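Local atomic coordinates of cleavage and polyadenylation specificity factor 100 KD subunit (PDB entry 2XR1), a protein that probably terminates transcription by zinc-dependent cleavage of nascent RNA at the RNA polymerase exit channel and 5'-3' degradation of the released transcript. Residues P271-M276 / K303-T308. Residues are numbered along the deposited sequence; the frame is centred on the assembly and turned at random.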
loop_
_atom_site.group_PDB
_atom_site.type_symbol
_atom_site.label_atom_id
_atom_site.label_comp_id
_atom_site.label_asym_id
_atom_site.label_seq_id
_atom_site.Cartn_x
_atom_site.Cartn_y
_atom_site.Cartn_z
ATOM N N PRO B 271 -23.342 -21.900 -4.137
ATOM C CA PRO B 271 -24.305 -21.457 -3.148
ATOM C C PRO B 271 -24.052 -20.018 -2.686
ATOM O O PRO B 271 -25.002 -19.277 -2.423
ATOM C CB PRO B 271 -24.102 -22.438 -1.991
ATOM C CG PRO B 271 -23.393 -23.576 -2.595
ATOM C CD PRO B 271 -22.549 -23.035 -3.647
ATOM N N THR B 272 -22.800 -19.626 -2.571
ATOM C CA THR B 272 -22.503 -18.257 -2.270
ATOM C C THR B 272 -23.187 -17.348 -3.268
ATOM O O THR B 272 -23.741 -16.323 -2.922
ATOM C CB THR B 272 -20.973 -18.003 -2.314
ATOM O OG1 THR B 272 -20.365 -18.774 -1.288
ATOM C CG2 THR B 272 -20.627 -16.566 -2.101
ATOM N N ARG B 273 -23.118 -17.712 -4.529
ATOM C CA ARG B 273 -23.655 -16.870 -5.556
ATOM C C ARG B 273 -25.117 -16.589 -5.255
ATOM O O ARG B 273 -25.553 -15.445 -5.226
ATOM C CB ARG B 273 -23.537 -17.599 -6.871
ATOM C CG ARG B 273 -23.500 -16.684 -8.046
ATOM C CD ARG B 273 -24.751 -16.691 -8.801
ATOM N NE ARG B 273 -25.151 -17.989 -9.323
ATOM C CZ ARG B 273 -25.042 -18.370 -10.604
ATOM N NH1 ARG B 273 -24.450 -17.592 -11.532
ATOM N NH2 ARG B 273 -25.519 -19.558 -10.976
ATOM N N ASP B 274 -25.861 -17.653 -4.998
ATOM C CA ASP B 274 -27.304 -17.525 -4.777
ATOM C C ASP B 274 -27.644 -16.717 -3.518
ATOM O O ASP B 274 -28.564 -15.868 -3.547
ATOM C CB ASP B 274 -27.924 -18.911 -4.703
ATOM C CG ASP B 274 -27.840 -19.671 -6.040
ATOM O OD1 ASP B 274 -27.544 -19.042 -7.097
ATOM O OD2 ASP B 274 -28.103 -20.908 -6.038
ATOM N N LEU B 275 -26.882 -16.952 -2.429
ATOM C CA LEU B 275 -27.110 -16.274 -1.165
ATOM C C LEU B 275 -26.768 -14.810 -1.303
ATOM O O LEU B 275 -27.525 -13.970 -0.855
ATOM C CB LEU B 275 -26.318 -16.921 -0.043
ATOM C CG LEU B 275 -26.774 -18.340 0.307
ATOM C CD1 LEU B 275 -25.732 -19.160 1.112
ATOM C CD2 LEU B 275 -28.124 -18.246 0.964
ATOM N N MET B 276 -25.661 -14.511 -1.967
ATOM C CA MET B 276 -25.185 -13.159 -2.156
ATOM C C MET B 276 -26.253 -12.295 -2.842
ATOM O O MET B 276 -26.503 -11.153 -2.443
ATOM C CB MET B 276 -23.926 -13.187 -3.014
ATOM C CG MET B 276 -23.494 -11.826 -3.566
ATOM S SD MET B 276 -21.776 -11.914 -4.190
ATOM C CE MET B 276 -22.005 -12.776 -5.758
ATOM N N LYS B 303 -25.592 -6.320 -12.331
ATOM C CA LYS B 303 -24.292 -6.230 -12.952
ATOM C C LYS B 303 -23.283 -7.151 -12.273
ATOM O O LYS B 303 -22.447 -7.747 -12.948
ATOM C CB LYS B 303 -23.791 -4.793 -12.913
ATOM C CG LYS B 303 -22.618 -4.538 -13.857
ATOM C CD LYS B 303 -22.388 -3.050 -14.087
ATOM C CE LYS B 303 -21.547 -2.776 -15.337
ATOM N NZ LYS B 303 -20.346 -3.671 -15.448
ATOM N N THR B 304 -23.351 -7.269 -10.944
ATOM C CA THR B 304 -22.458 -8.147 -10.232
ATOM C C THR B 304 -22.730 -9.607 -10.589
ATOM O O THR B 304 -21.779 -10.417 -10.656
ATOM C CB THR B 304 -22.645 -8.030 -8.714
ATOM O OG1 THR B 304 -22.343 -6.698 -8.312
ATOM C CG2 THR B 304 -21.772 -8.997 -7.957
ATOM N N LEU B 305 -24.009 -9.959 -10.756
ATOM C CA LEU B 305 -24.360 -11.338 -11.055
ATOM C C LEU B 305 -23.902 -11.711 -12.471
ATOM O O LEU B 305 -23.463 -12.821 -12.700
ATOM C CB LEU B 305 -25.866 -11.549 -10.884
ATOM C CG LEU B 305 -26.497 -12.897 -11.211
ATOM C CD1 LEU B 305 -25.918 -13.996 -10.351
ATOM C CD2 LEU B 305 -28.020 -12.795 -11.025
ATOM N N LYS B 306 -24.005 -10.782 -13.420
ATOM C CA LYS B 306 -23.537 -11.011 -14.796
ATOM C C LYS B 306 -22.046 -11.239 -14.820
ATOM O O LYS B 306 -21.510 -11.814 -15.763
ATOM C CB LYS B 306 -23.827 -9.806 -15.691
ATOM C CG LYS B 306 -25.212 -9.766 -16.183
ATOM C CD LYS B 306 -25.431 -8.678 -17.237
ATOM C CE LYS B 306 -25.761 -7.316 -16.613
ATOM N NZ LYS B 306 -26.618 -6.511 -17.479
ATOM N N HIS B 307 -21.358 -10.764 -13.790
ATOM C CA HIS B 307 -19.922 -10.963 -13.700
ATOM C C HIS B 307 -19.548 -12.032 -12.721
ATOM O O HIS B 307 -18.368 -12.217 -12.460
ATOM C CB HIS B 307 -19.242 -9.637 -13.307
ATOM C CG HIS B 307 -19.292 -8.600 -14.377
ATOM N ND1 HIS B 307 -20.447 -7.928 -14.701
ATOM C CD2 HIS B 307 -18.333 -8.129 -15.209
ATOM C CE1 HIS B 307 -20.204 -7.092 -15.702
ATOM N NE2 HIS B 307 -18.923 -7.183 -16.020
ATOM N N THR B 308 -20.502 -12.746 -12.149
ATOM C CA THR B 308 -20.123 -13.766 -11.203
ATOM C C THR B 308 -19.834 -15.100 -11.910
ATOM O O THR B 308 -20.628 -15.569 -12.736
ATOM C CB THR B 308 -21.188 -13.990 -10.124
ATOM O OG1 THR B 308 -21.485 -12.750 -9.480
ATOM C CG2 THR B 308 -20.695 -14.980 -9.060
#
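Mostly aliphatic carbon packs between residues 271-276, near the start of helix 270-290, and residues 303-308, the end of helix 299-306 and the turn that leads toward strand 308-310 of the metallo-beta-lactamase domain. The close-packed part is the stem of Arg273. With CG anti to the backbone N, the chain runs toward Thr308, and its CG lies 3.4 Å from Thr308 CG2; it then bends at chi2 and chi3, so that CD, crossing Leu305 at about a right angle, comes 3.3 Å from Leu305 CD1. Met276 forms the loose side: its terminal methyl CE meets Thr308 tip to tip, 3.8 Å from OG1, and Thr304 CG2 stands 4.4 Å off. Thr308 OG1 turns back on its own segment, donating to Thr304 O (2.6 Å) from above the carbonyl plane, a bond that would fix chi1 (-55°) and so hold CG2 toward Arg273. Cys268 and Val266 of the neighbouring parallel strand line Thr308. Arg273 is the one touching residue only partly buried; its NE forms a salt bridge with Asp274 OD1 at 3.4 Å, the hydrogen bond weak. No hydrogen bond joins the segments; Thr304 OG1 bonds to Met300 O, and the helices associate through largely nonpolar packing, including the aliphatic part of an arginine.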